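Local coordinates for esterase (Xanthomonas oryzae pv. oryzae, PDB 3H2G), which hydrolyses ester bonds as a rice cell wall-degrading esterase of a bacterial pathogen, a virulence-associated enzyme with an alpha/beta-hydrolase fold, at residues A[3-7]-A[149-154]; A[45-51]-A[63-69]; A[215-220]-A[298-303]; A[223-228]-A[334-340]. The contacts are given in a common frame with arbitrary orientation. Numbering follows the deposited sequence.

Interaction 1. Residues A[3-7]-A[149-154]; sequences ARGTL and IDAMRA
An N-terminal turn is clamped by a salt bridge onto helix 141-162 of the alpha/beta-hydrolase fold, just before the chain enters the edge strand 7-16. Residues 3-6 form a type II beta turn, with Thr-6 N bonded to Ala-3 O at 3.0 Å; Thr-6 OG1 reaches the same Ala-3 O at 2.7 Å. Gly-5, at phi/psi 93/-8, takes the third position of the turn and lies on the helix, its CA 4.3 Å from Asp-150 CA. A CB on Gly-5 would strike Arg-153 CB, and Gly-5 O comes to 3.2 Å from Ala-154 CA. Arg-4 (m, t, p) extends along the helix: NE donates to Asp-150 OD1 at 2.8 Å, and NH2 makes a weak bond to Asp-150 OD2 at 3.2 Å. From one turn further along the helix, Arg-153 (m, t, t) returns NH1 to Asp-150 OD2 at 2.9 Å, again weakly. Leu-7 CD1 rests 4.1 Å from Ala-154 CB. Thr-53 also bonds Asp-150 OD1, and Glu-196 pairs with Arg-153. Arg-4 NE and Arg-153 NH1 approach to 3.7 Å, a like-charge closeness that the shared carboxylate of Asp-150 offsets, so charge pairing at Arg-4 complements the close backbone packing of Gly-5 on the helix.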
loop_
_atom_site.group_PDB
_atom_site.type_symbol
_atom_site.label_atom_id
_atom_site.label_comp_id
_atom_site.label_asym_id
_atom_site.label_seq_id
_atom_site.Cartn_x
_atom_site.Cartn_y
_atom_site.Cartn_z
ATOM N N ALA A 3 8.686 -6.533 -22.804
ATOM C CA ALA A 3 7.353 -5.950 -22.696
ATOM C C ALA A 3 6.896 -5.929 -21.241
ATOM O O ALA A 3 7.245 -6.817 -20.463
ATOM C CB ALA A 3 6.368 -6.749 -23.534
ATOM N N ARG A 4 6.116 -4.914 -20.879
ATOM C CA ARG A 4 5.608 -4.788 -19.516
ATOM C C ARG A 4 4.914 -6.072 -19.073
ATOM O O ARG A 4 4.100 -6.632 -19.810
ATOM C CB ARG A 4 4.618 -3.620 -19.416
ATOM C CG ARG A 4 5.242 -2.240 -19.543
ATOM C CD ARG A 4 4.203 -1.147 -19.318
ATOM N NE ARG A 4 3.507 -1.306 -18.042
ATOM C CZ ARG A 4 2.529 -0.513 -17.618
ATOM N NH1 ARG A 4 2.126 0.504 -18.368
ATOM N NH2 ARG A 4 1.943 -0.741 -16.449
ATOM N N GLY A 5 5.239 -6.536 -17.870
ATOM C CA GLY A 5 4.628 -7.747 -17.357
ATOM C C GLY A 5 5.410 -9.019 -17.632
ATOM O O GLY A 5 5.065 -10.086 -17.118
ATOM N N THR A 6 6.459 -8.925 -18.445
ATOM C CA THR A 6 7.269 -10.099 -18.760
ATOM C C THR A 6 7.859 -10.716 -17.493
ATOM O O THR A 6 8.437 -10.012 -16.662
ATOM C CB THR A 6 8.430 -9.747 -19.727
ATOM O OG1 THR A 6 7.896 -9.351 -20.997
ATOM C CG2 THR A 6 9.347 -10.948 -19.925
ATOM N N LEU A 7 7.706 -12.030 -17.348
ATOM C CA LEU A 7 8.232 -12.748 -16.188
ATOM C C LEU A 7 9.715 -13.048 -16.409
ATOM O O LEU A 7 10.073 -13.790 -17.327
ATOM C CB LEU A 7 7.471 -14.062 -15.988
ATOM C CG LEU A 7 7.897 -14.943 -14.809
ATOM C CD1 LEU A 7 7.507 -14.273 -13.495
ATOM C CD2 LEU A 7 7.230 -16.304 -14.923
ATOM N N ILE A 149 0.033 -3.528 -11.577
ATOM C CA ILE A 149 -0.527 -4.097 -12.794
ATOM C C ILE A 149 0.446 -5.082 -13.445
ATOM O O ILE A 149 0.063 -6.187 -13.823
ATOM C CB ILE A 149 -0.889 -2.976 -13.789
ATOM C CG1 ILE A 149 -2.138 -2.242 -13.285
ATOM C CG2 ILE A 149 -1.100 -3.546 -15.184
ATOM C CD1 ILE A 149 -2.408 -0.912 -13.980
ATOM N N ASP A 150 1.708 -4.689 -13.554
ATOM C CA ASP A 150 2.707 -5.549 -14.173
ATOM C C ASP A 150 3.050 -6.772 -13.324
ATOM O O ASP A 150 3.472 -7.802 -13.853
ATOM C CB ASP A 150 3.946 -4.717 -14.512
ATOM C CG ASP A 150 3.684 -3.741 -15.651
ATOM O OD1 ASP A 150 4.497 -2.821 -15.877
ATOM O OD2 ASP A 150 2.647 -3.906 -16.330
ATOM N N ALA A 151 2.857 -6.667 -12.012
ATOM C CA ALA A 151 3.110 -7.795 -11.121
ATOM C C ALA A 151 2.021 -8.828 -11.380
ATOM O O ALA A 151 2.281 -10.032 -11.398
ATOM C CB ALA A 151 3.065 -7.344 -9.661
ATOM N N MET A 152 0.795 -8.348 -11.583
ATOM C CA MET A 152 -0.330 -9.233 -11.850
ATOM C C MET A 152 -0.162 -9.905 -13.212
ATOM O O MET A 152 -0.518 -11.070 -13.390
ATOM C CB MET A 152 -1.641 -8.443 -11.800
ATOM C CG MET A 152 -1.934 -7.848 -10.433
ATOM S SD MET A 152 -3.553 -7.038 -10.361
ATOM C CE MET A 152 -4.560 -8.403 -10.023
ATOM N N ARG A 153 0.386 -9.167 -14.173
ATOM C CA ARG A 153 0.614 -9.722 -15.502
ATOM C C ARG A 153 1.637 -10.854 -15.420
ATOM O O ARG A 153 1.426 -11.933 -15.975
ATOM C CB ARG A 153 1.111 -8.632 -16.452
ATOM C CG ARG A 153 0.028 -7.643 -16.849
ATOM C CD ARG A 153 0.594 -6.459 -17.618
ATOM N NE ARG A 153 -0.466 -5.680 -18.249
ATOM C CZ ARG A 153 -0.309 -4.452 -18.734
ATOM N NH1 ARG A 153 0.871 -3.848 -18.656
ATOM N NH2 ARG A 153 -1.330 -3.835 -19.311
ATOM N N ALA A 154 2.735 -10.609 -14.710
ATOM C CA ALA A 154 3.787 -11.611 -14.558
ATOM C C ALA A 154 3.302 -12.811 -13.745
ATOM O O ALA A 154 3.610 -13.958 -14.070
ATOM C CB ALA A 154 5.010 -10.986 -13.904
#

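Interaction 2. Residues A[45-51]-A[63-69]; sequences RVAEFTY and ASGVLLI
This beta hairpin, strands 43-54 and 60-71, belongs to the antiparallel part of the mixed sheet, where strand 7-16 flanks one side and strand 119-123 the other. The axes of the two segments run at 153° and approach to 4.6 Å. Arg-45/Ile-69, Ala-47/Leu-67, Phe-49/Gly-65 and Tyr-51/Ala-63 are hydrogen-bonded pairs; Val-46/Leu-68, Glu-48/Val-66 and Thr-50/Ser-64 are non-hydrogen-bonded. Bonds run from 2.8 Å between Arg-45 N and Ile-69 O to 3.2 Å between Phe-49 N and Gly-65 O. On the face with Phe-49 and Tyr-51, both aromatics take chi1 p and lean across the neighbouring strand. The bare backbone of Gly-65 is the hollow that receives the Phe-49 ring, while Phe-49 CE2 meets Leu-67 CB at 3.9 Å. Tyr-51 crosses over Ala-63 and continues to Ser-123, packing on helix 141-162. The other face carries Val-46 CG2 against Leu-68 CD2 at 3.9 Å, and Glu-48, whose carboxylate leads off to Lys-98. Gly-65 CA sits 4.1 Å from the centroid of the Phe-49 ring, 19° off its normal, in a CH-pi contact.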
loop_
_atom_site.group_PDB
_atom_site.type_symbol
_atom_site.label_atom_id
_atom_site.label_comp_id
_atom_site.label_asym_id
_atom_site.label_seq_id
_atom_site.Cartn_x
_atom_site.Cartn_y
_atom_site.Cartn_z
ATOM N N ARG A 45 0.691 -21.963 -0.961
ATOM C CA ARG A 45 2.046 -22.031 -1.495
ATOM C C ARG A 45 2.569 -20.611 -1.663
ATOM O O ARG A 45 1.854 -19.735 -2.156
ATOM C CB ARG A 45 2.052 -22.743 -2.849
ATOM C CG ARG A 45 3.445 -23.053 -3.378
ATOM C CD ARG A 45 3.378 -23.741 -4.731
ATOM N NE ARG A 45 4.663 -24.317 -5.111
ATOM C CZ ARG A 45 4.943 -24.783 -6.324
ATOM N NH1 ARG A 45 4.026 -24.739 -7.281
ATOM N NH2 ARG A 45 6.141 -25.296 -6.578
ATOM N N VAL A 46 3.811 -20.386 -1.244
ATOM C CA VAL A 46 4.430 -19.073 -1.353
ATOM C C VAL A 46 5.457 -19.053 -2.477
ATOM O O VAL A 46 6.382 -19.866 -2.504
ATOM C CB VAL A 46 5.136 -18.672 -0.041
ATOM C CG1 VAL A 46 5.730 -17.272 -0.172
ATOM C CG2 VAL A 46 4.152 -18.730 1.113
ATOM N N ALA A 47 5.285 -18.121 -3.405
ATOM C CA ALA A 47 6.201 -17.982 -4.526
ATOM C C ALA A 47 6.669 -16.539 -4.638
ATOM O O ALA A 47 6.019 -15.620 -4.137
ATOM C CB ALA A 47 5.517 -18.413 -5.824
ATOM N N GLU A 48 7.816 -16.353 -5.280
ATOM C CA GLU A 48 8.376 -15.029 -5.487
ATOM C C GLU A 48 8.702 -14.936 -6.968
ATOM O O GLU A 48 8.804 -15.958 -7.652
ATOM C CB GLU A 48 9.646 -14.841 -4.651
ATOM C CG GLU A 48 10.775 -15.796 -5.008
ATOM C CD GLU A 48 11.945 -15.700 -4.051
ATOM O OE1 GLU A 48 12.941 -16.423 -4.261
ATOM O OE2 GLU A 48 11.872 -14.907 -3.089
ATOM N N PHE A 49 8.856 -13.720 -7.470
ATOM C CA PHE A 49 9.163 -13.551 -8.878
ATOM C C PHE A 49 9.656 -12.142 -9.185
ATOM O O PHE A 49 9.473 -11.221 -8.388
ATOM C CB PHE A 49 7.918 -13.885 -9.720
ATOM C CG PHE A 49 6.746 -12.964 -9.483
ATOM C CD1 PHE A 49 6.578 -11.816 -10.254
ATOM C CD2 PHE A 49 5.821 -13.236 -8.477
ATOM C CE1 PHE A 49 5.499 -10.948 -10.024
ATOM C CE2 PHE A 49 4.739 -12.375 -8.236
ATOM C CZ PHE A 49 4.581 -11.232 -9.011
ATOM N N THR A 50 10.315 -11.991 -10.330
ATOM C CA THR A 50 10.798 -10.684 -10.763
ATOM C C THR A 50 10.213 -10.474 -12.148
ATOM O O THR A 50 9.956 -11.438 -12.874
ATOM C CB THR A 50 12.339 -10.617 -10.822
ATOM O OG1 THR A 50 12.834 -11.579 -11.760
ATOM C CG2 THR A 50 12.928 -10.897 -9.445
ATOM N N TYR A 51 9.989 -9.220 -12.517
ATOM C CA TYR A 51 9.387 -8.939 -13.811
ATOM C C TYR A 51 9.783 -7.592 -14.388
ATOM O O TYR A 51 10.342 -6.738 -13.699
ATOM C CB TYR A 51 7.862 -9.000 -13.687
ATOM C CG TYR A 51 7.300 -8.029 -12.663
ATOM C CD1 TYR A 51 7.356 -8.309 -11.294
ATOM C CD2 TYR A 51 6.732 -6.819 -13.063
ATOM C CE1 TYR A 51 6.859 -7.402 -10.346
ATOM C CE2 TYR A 51 6.235 -5.903 -12.126
ATOM C CZ TYR A 51 6.301 -6.202 -10.772
ATOM O OH TYR A 51 5.806 -5.305 -9.848
ATOM N N ALA A 63 11.134 -5.161 -11.163
ATOM C CA ALA A 63 10.551 -5.183 -9.829
ATOM C C ALA A 63 10.355 -6.629 -9.407
ATOM O O ALA A 63 10.428 -7.543 -10.232
ATOM C CB ALA A 63 9.208 -4.449 -9.824
ATOM N N SER A 64 10.116 -6.837 -8.118
ATOM C CA SER A 64 9.896 -8.177 -7.602
ATOM C C SER A 64 8.489 -8.243 -7.020
ATOM O O SER A 64 7.815 -7.220 -6.886
ATOM C CB SER A 64 10.947 -8.517 -6.536
ATOM O OG SER A 64 10.945 -7.576 -5.473
ATOM N N GLY A 65 8.033 -9.446 -6.693
ATOM C CA GLY A 65 6.699 -9.569 -6.143
ATOM C C GLY A 65 6.488 -10.869 -5.406
ATOM O O GLY A 65 7.343 -11.751 -5.434
ATOM N N VAL A 66 5.345 -10.974 -4.735
ATOM C CA VAL A 66 4.998 -12.172 -3.992
ATOM C C VAL A 66 3.729 -12.749 -4.608
ATOM O O VAL A 66 2.866 -12.012 -5.082
ATOM C CB VAL A 66 4.760 -11.859 -2.484
ATOM C CG1 VAL A 66 3.662 -10.811 -2.324
ATOM C CG2 VAL A 66 4.391 -13.130 -1.739
ATOM N N LEU A 67 3.637 -14.073 -4.623
ATOM C CA LEU A 67 2.473 -14.756 -5.175
ATOM C C LEU A 67 2.070 -15.865 -4.216
ATOM O O LEU A 67 2.871 -16.748 -3.917
ATOM C CB LEU A 67 2.805 -15.354 -6.549
ATOM C CG LEU A 67 1.805 -16.350 -7.156
ATOM C CD1 LEU A 67 0.464 -15.668 -7.387
ATOM C CD2 LEU A 67 2.362 -16.891 -8.472
ATOM N N LEU A 68 0.836 -15.802 -3.726
ATOM C CA LEU A 68 0.316 -16.815 -2.810
ATOM C C LEU A 68 -0.719 -17.624 -3.578
ATOM O O LEU A 68 -1.681 -17.068 -4.112
ATOM C CB LEU A 68 -0.320 -16.148 -1.584
ATOM C CG LEU A 68 0.604 -15.204 -0.806
ATOM C CD1 LEU A 68 -0.142 -14.610 0.387
ATOM C CD2 LEU A 68 1.839 -15.964 -0.335
ATOM N N ILE A 69 -0.512 -18.935 -3.643
ATOM C CA ILE A 69 -1.414 -19.816 -4.380
ATOM C C ILE A 69 -2.129 -20.804 -3.471
ATOM O O ILE A 69 -1.488 -21.563 -2.741
ATOM C CB ILE A 69 -0.637 -20.621 -5.448
ATOM C CG1 ILE A 69 0.174 -19.669 -6.330
ATOM C CG2 ILE A 69 -1.605 -21.442 -6.294
ATOM C CD1 ILE A 69 1.035 -20.377 -7.367
#

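Interaction 3. Residues A[215-220]-A[298-303]; sequences FLDSWS and FYSDFP
An aromatic cluster joins the C-terminal end of helix 211-218 to helix 296-304, in the helical region inserted between strands 198-205 and 328-332 of the sheet. Leu-216 and Pro-303 are the nearest backbone pair, CA to CA 5.8 Å. Trp-219 (chi1 t, chi2 -113°) reaches across and is sandwiched: Phe-302, also t, forms a face-to-face stack with its six-membered ring, centroids 4.0 Å apart and planes at 30°, while Tyr-299 (t) covers the opposite face, slid so far that the rings barely overlap. Trp-219 CH2 meets Phe-298 CE2 at 3.7 Å. Leu-216 CD2 touches Phe-302 CE2 and Pro-303 CA, each at 3.7 Å, and Phe-215 CB lies 3.8 Å from Phe-302 CZ. Two hydrogen bonds run reciprocally: Trp-219 NE1 to Tyr-299 O at 2.9 Å, and Tyr-299 OH to Trp-219 O at 2.7 Å. A water donates to Ser-220 O and Tyr-299 OH, 3.0 Å each. Trp-219 and Tyr-299 thus exchange side-chain donors for backbone acceptors, adding directional polar contacts to the aromatic packing.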
loop_
_atom_site.group_PDB
_atom_site.type_symbol
_atom_site.label_atom_id
_atom_site.label_comp_id
_atom_site.label_asym_id
_atom_site.label_seq_id
_atom_site.Cartn_x
_atom_site.Cartn_y
_atom_site.Cartn_z
ATOM N N PHE A 215 -1.758 15.560 4.688
ATOM C CA PHE A 215 -0.516 16.156 5.178
ATOM C C PHE A 215 -0.790 17.506 5.821
ATOM O O PHE A 215 -0.194 17.852 6.847
ATOM C CB PHE A 215 0.501 16.317 4.041
ATOM C CG PHE A 215 1.364 15.110 3.828
ATOM C CD1 PHE A 215 0.861 13.974 3.211
ATOM C CD2 PHE A 215 2.678 15.097 4.287
ATOM C CE1 PHE A 215 1.651 12.838 3.056
ATOM C CE2 PHE A 215 3.475 13.969 4.135
ATOM C CZ PHE A 215 2.960 12.838 3.519
ATOM N N LEU A 216 -1.694 18.272 5.220
ATOM C CA LEU A 216 -2.053 19.576 5.767
ATOM C C LEU A 216 -2.667 19.402 7.158
ATOM O O LEU A 216 -2.284 20.085 8.108
ATOM C CB LEU A 216 -3.062 20.286 4.853
ATOM C CG LEU A 216 -2.550 20.813 3.509
ATOM C CD1 LEU A 216 -3.718 21.245 2.636
ATOM C CD2 LEU A 216 -1.597 21.984 3.752
ATOM N N ASP A 217 -3.616 18.481 7.278
ATOM C CA ASP A 217 -4.288 18.252 8.554
ATOM C C ASP A 217 -3.378 17.837 9.710
ATOM O O ASP A 217 -3.646 18.184 10.865
ATOM C CB ASP A 217 -5.402 17.212 8.389
ATOM C CG ASP A 217 -6.528 17.696 7.491
ATOM O OD1 ASP A 217 -6.588 18.913 7.210
ATOM O OD2 ASP A 217 -7.359 16.863 7.074
ATOM N N SER A 218 -2.310 17.103 9.408
ATOM C CA SER A 218 -1.384 16.638 10.443
ATOM C C SER A 218 -0.058 17.392 10.472
ATOM O O SER A 218 0.844 17.020 11.219
ATOM C CB SER A 218 -1.076 15.148 10.247
ATOM O OG SER A 218 -2.235 14.347 10.390
ATOM N N TRP A 219 0.060 18.453 9.680
ATOM C CA TRP A 219 1.316 19.194 9.605
ATOM C C TRP A 219 1.906 19.678 10.935
ATOM O O TRP A 219 3.128 19.701 11.096
ATOM C CB TRP A 219 1.168 20.383 8.649
ATOM C CG TRP A 219 2.486 20.905 8.160
ATOM C CD1 TRP A 219 3.049 22.117 8.448
ATOM C CD2 TRP A 219 3.418 20.220 7.313
ATOM N NE1 TRP A 219 4.275 22.226 7.835
ATOM C CE2 TRP A 219 4.526 21.076 7.133
ATOM C CE3 TRP A 219 3.425 18.963 6.691
ATOM C CZ2 TRP A 219 5.633 20.719 6.354
ATOM C CZ3 TRP A 219 4.526 18.607 5.914
ATOM C CH2 TRP A 219 5.615 19.485 5.754
ATOM N N SER A 220 1.052 20.058 11.883
ATOM C CA SER A 220 1.524 20.543 13.179
ATOM C C SER A 220 2.085 19.416 14.043
ATOM O O SER A 220 2.757 19.664 15.048
ATOM C CB SER A 220 0.383 21.224 13.941
ATOM O OG SER A 220 -0.575 20.271 14.378
ATOM N N PHE A 298 10.200 26.534 5.133
ATOM C CA PHE A 298 9.443 25.463 4.495
ATOM C C PHE A 298 8.282 25.034 5.388
ATOM O O PHE A 298 7.167 24.786 4.915
ATOM C CB PHE A 298 10.351 24.251 4.248
ATOM C CG PHE A 298 9.626 23.042 3.712
ATOM C CD1 PHE A 298 9.231 22.980 2.377
ATOM C CD2 PHE A 298 9.330 21.970 4.549
ATOM C CE1 PHE A 298 8.551 21.864 1.882
ATOM C CE2 PHE A 298 8.650 20.850 4.066
ATOM C CZ PHE A 298 8.261 20.798 2.728
ATOM N N TYR A 299 8.546 24.954 6.688
ATOM C CA TYR A 299 7.536 24.521 7.642
ATOM C C TYR A 299 6.312 25.439 7.710
ATOM O O TYR A 299 5.189 24.961 7.871
ATOM C CB TYR A 299 8.156 24.364 9.037
ATOM C CG TYR A 299 7.268 23.583 9.982
ATOM C CD1 TYR A 299 6.891 22.270 9.688
ATOM C CD2 TYR A 299 6.755 24.173 11.132
ATOM C CE1 TYR A 299 6.018 21.570 10.518
ATOM C CE2 TYR A 299 5.881 23.483 11.970
ATOM C CZ TYR A 299 5.515 22.185 11.655
ATOM O OH TYR A 299 4.634 21.512 12.468
ATOM N N SER A 300 6.514 26.748 7.585
ATOM C CA SER A 300 5.378 27.662 7.633
ATOM C C SER A 300 4.734 27.815 6.254
ATOM O O SER A 300 3.528 28.047 6.146
ATOM C CB SER A 300 5.805 29.037 8.161
ATOM O OG SER A 300 6.684 29.692 7.264
ATOM N N ASP A 301 5.539 27.663 5.206
ATOM C CA ASP A 301 5.065 27.800 3.829
ATOM C C ASP A 301 4.128 26.684 3.366
ATOM O O ASP A 301 3.115 26.942 2.713
ATOM C CB ASP A 301 6.259 27.869 2.872
ATOM C CG ASP A 301 5.849 28.207 1.449
ATOM O OD1 ASP A 301 5.407 29.350 1.213
ATOM O OD2 ASP A 301 5.971 27.329 0.566
ATOM N N PHE A 302 4.463 25.444 3.699
ATOM C CA PHE A 302 3.642 24.318 3.272
ATOM C C PHE A 302 2.143 24.448 3.566
ATOM O O PHE A 302 1.320 24.356 2.655
ATOM C CB PHE A 302 4.168 23.013 3.883
ATOM C CG PHE A 302 3.370 21.800 3.491
ATOM C CD1 PHE A 302 3.564 21.194 2.253
ATOM C CD2 PHE A 302 2.399 21.287 4.342
ATOM C CE1 PHE A 302 2.798 20.092 1.867
ATOM C CE2 PHE A 302 1.625 20.186 3.968
ATOM C CZ PHE A 302 1.827 19.588 2.727
ATOM N N PRO A 303 1.766 24.668 4.839
ATOM C CA PRO A 303 0.344 24.788 5.186
ATOM C C PRO A 303 -0.385 26.061 4.761
ATOM O O PRO A 303 -1.618 26.093 4.741
ATOM C CB PRO A 303 0.353 24.624 6.704
ATOM C CG PRO A 303 1.634 25.302 7.088
ATOM C CD PRO A 303 2.608 24.767 6.047
HETATM O O HOH W 1 4.112 22.349 15.273
#

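Interaction 4. Residues A[223-228]-A[334-340]; sequences NAVGEN and SNDATVP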
loop_
_atom_site.group_PDB
_atom_site.type_symbol
_atom_site.label_atom_id
_atom_site.label_comp_id
_atom_site.label_asym_id
_atom_site.label_seq_id
_atom_site.Cartn_x
_atom_site.Cartn_y
_atom_site.Cartn_z
ATOM N N ASN A 223 -3.526 15.868 14.625
ATOM C CA ASN A 223 -4.724 16.152 13.855
ATOM C C ASN A 223 -5.922 16.008 14.785
ATOM O O ASN A 223 -5.754 15.792 15.985
ATOM C CB ASN A 223 -4.837 15.190 12.671
ATOM C CG ASN A 223 -4.706 13.740 13.084
ATOM O OD1 ASN A 223 -5.467 13.248 13.913
ATOM N ND2 ASN A 223 -3.737 13.045 12.500
ATOM N N ALA A 224 -7.123 16.125 14.232
ATOM C CA ALA A 224 -8.346 16.027 15.022
ATOM C C ALA A 224 -8.483 14.714 15.782
ATOM O O ALA A 224 -9.146 14.662 16.818
ATOM C CB ALA A 224 -9.563 16.232 14.120
ATOM N N VAL A 225 -7.858 13.657 15.269
ATOM C CA VAL A 225 -7.932 12.345 15.904
ATOM C C VAL A 225 -6.902 12.186 17.017
ATOM O O VAL A 225 -7.217 11.700 18.102
ATOM C CB VAL A 225 -7.717 11.212 14.869
ATOM C CG1 VAL A 225 -7.880 9.854 15.538
ATOM C CG2 VAL A 225 -8.706 11.363 13.720
ATOM N N GLY A 226 -5.671 12.594 16.741
ATOM C CA GLY A 226 -4.624 12.476 17.738
ATOM C C GLY A 226 -3.269 12.869 17.191
ATOM O O GLY A 226 -3.173 13.531 16.160
ATOM N N GLU A 227 -2.216 12.451 17.882
ATOM C CA GLU A 227 -0.856 12.766 17.472
ATOM C C GLU A 227 -0.393 11.927 16.283
ATOM O O GLU A 227 -0.576 10.710 16.259
ATOM C CB GLU A 227 0.101 12.553 18.649
ATOM C CG GLU A 227 1.572 12.707 18.290
ATOM C CD GLU A 227 2.486 12.373 19.452
ATOM O OE1 GLU A 227 2.598 13.198 20.385
ATOM O OE2 GLU A 227 3.080 11.277 19.437
ATOM N N ASN A 228 0.202 12.592 15.297
ATOM C CA ASN A 228 0.722 11.919 14.114
ATOM C C ASN A 228 2.165 11.552 14.437
ATOM O O ASN A 228 3.115 12.081 13.856
ATOM C CB ASN A 228 0.660 12.849 12.902
ATOM C CG ASN A 228 1.232 12.216 11.660
ATOM O OD1 ASN A 228 1.050 11.020 11.421
ATOM N ND2 ASN A 228 1.919 13.017 10.849
ATOM N N SER A 334 -11.841 5.030 12.974
ATOM C CA SER A 334 -11.932 6.406 13.446
ATOM C C SER A 334 -10.977 6.647 14.623
ATOM O O SER A 334 -10.923 7.748 15.172
ATOM C CB SER A 334 -13.377 6.746 13.834
ATOM O OG SER A 334 -13.949 5.736 14.643
ATOM N N ASN A 335 -10.224 5.617 15.005
ATOM C CA ASN A 335 -9.241 5.741 16.089
ATOM C C ASN A 335 -7.882 6.069 15.457
ATOM O O ASN A 335 -6.952 6.489 16.145
ATOM C CB ASN A 335 -9.077 4.421 16.858
ATOM C CG ASN A 335 -10.312 4.024 17.646
ATOM O OD1 ASN A 335 -10.774 2.887 17.548
ATOM N ND2 ASN A 335 -10.836 4.942 18.448
ATOM N N ASP A 336 -7.789 5.862 14.145
ATOM C CA ASP A 336 -6.561 6.069 13.369
ATOM C C ASP A 336 -6.083 7.520 13.255
ATOM O O ASP A 336 -6.700 8.332 12.567
ATOM C CB ASP A 336 -6.760 5.498 11.961
ATOM C CG ASP A 336 -5.453 5.286 11.215
ATOM O OD1 ASP A 336 -4.441 5.940 11.546
ATOM O OD2 ASP A 336 -5.449 4.466 10.274
ATOM N N ALA A 337 -4.972 7.835 13.918
ATOM C CA ALA A 337 -4.413 9.183 13.884
ATOM C C ALA A 337 -3.299 9.329 12.843
ATOM O O ALA A 337 -2.846 10.441 12.568
ATOM C CB ALA A 337 -3.887 9.569 15.271
ATOM N N THR A 338 -2.851 8.216 12.270
ATOM C CA THR A 338 -1.800 8.273 11.255
ATOM C C THR A 338 -2.431 8.612 9.904
ATOM O O THR A 338 -1.930 9.462 9.164
ATOM C CB THR A 338 -1.031 6.935 11.167
ATOM O OG1 THR A 338 -0.356 6.692 12.411
ATOM C CG2 THR A 338 0.000 6.984 10.046
ATOM N N VAL A 339 -3.536 7.945 9.593
ATOM C CA VAL A 339 -4.273 8.199 8.360
ATOM C C VAL A 339 -5.742 8.342 8.759
ATOM O O VAL A 339 -6.483 7.356 8.802
ATOM C CB VAL A 339 -4.123 7.035 7.347
ATOM C CG1 VAL A 339 -4.953 7.321 6.099
ATOM C CG2 VAL A 339 -2.656 6.859 6.970
ATOM N N PRO A 340 -6.178 9.574 9.077
ATOM C CA PRO A 340 -7.564 9.829 9.478
ATOM C C PRO A 340 -8.599 9.277 8.507
ATOM O O PRO A 340 -8.422 9.343 7.289
ATOM C CB PRO A 340 -7.611 11.348 9.587
ATOM C CG PRO A 340 -6.227 11.669 10.090
ATOM C CD PRO A 340 -5.366 10.799 9.205
HETATM O O HOH W 2 1.690 8.685 12.680
#
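Asn-223 opens the first loop with two jobs. Its OD1 accepts from Val-225 N at 2.8 Å and Gly-226 N at 2.9 Å, an Asx turn and Asx motif that curl the loop, while ND2 crosses to Ala-337 O at 2.8 Å and also meets Ser-218. Val-225 is the apolar plug: CG1 lies 3.5 Å from both Asn-335 O and Asp-336 O and 4.0 Å from Ala-337 CB, with CG2 4.3 Å from Pro-340 CB. The loop it presses on follows strand 328-332 and has the same device, Asp-336 OD1 accepting from Thr-338 N and Val-339 N, each at 2.9 Å. That leaves Asp-336 OD2 for His-377, consistent with the acid of an alpha/beta-hydrolase triad, Ser-176, His-377 and Asp-336. At Gly-226 the chain passes close, N to Ala-337 CB 3.8 Å, and Glu-227 O comes within 3.6 Å of that same CB. Asn-228 finishes through a water, which donates to Asn-228 OD1 at 2.7 Å and to Thr-338 OG1 at 2.9 Å; Ala-374 O is a further partner of Thr-338 OG1.

In the fold
The four contacts fall into two groups on opposite sides of the chain's centre. Interactions 1 and 2, centres 11 Å apart, share the antiparallel end of the sheet; the hairpin is nested within the loop closed by 3-7 and 149-154, and Tyr-51 packs against helix 141-162 to join them. Interactions 3 and 4, centres 16 Å apart, follow later; their segments alternate along the chain and meet where Ser-218 OG probably hydrogen-bonds Asn-223 ND2. Between the groups centres lie 33 to 38 Å apart. The first pair sets the N-terminal turn on helix 141-162, beside the hairpin of the sheet's antiparallel part, whereas the second connects the helical insertion with the loop carrying the likely triad acid.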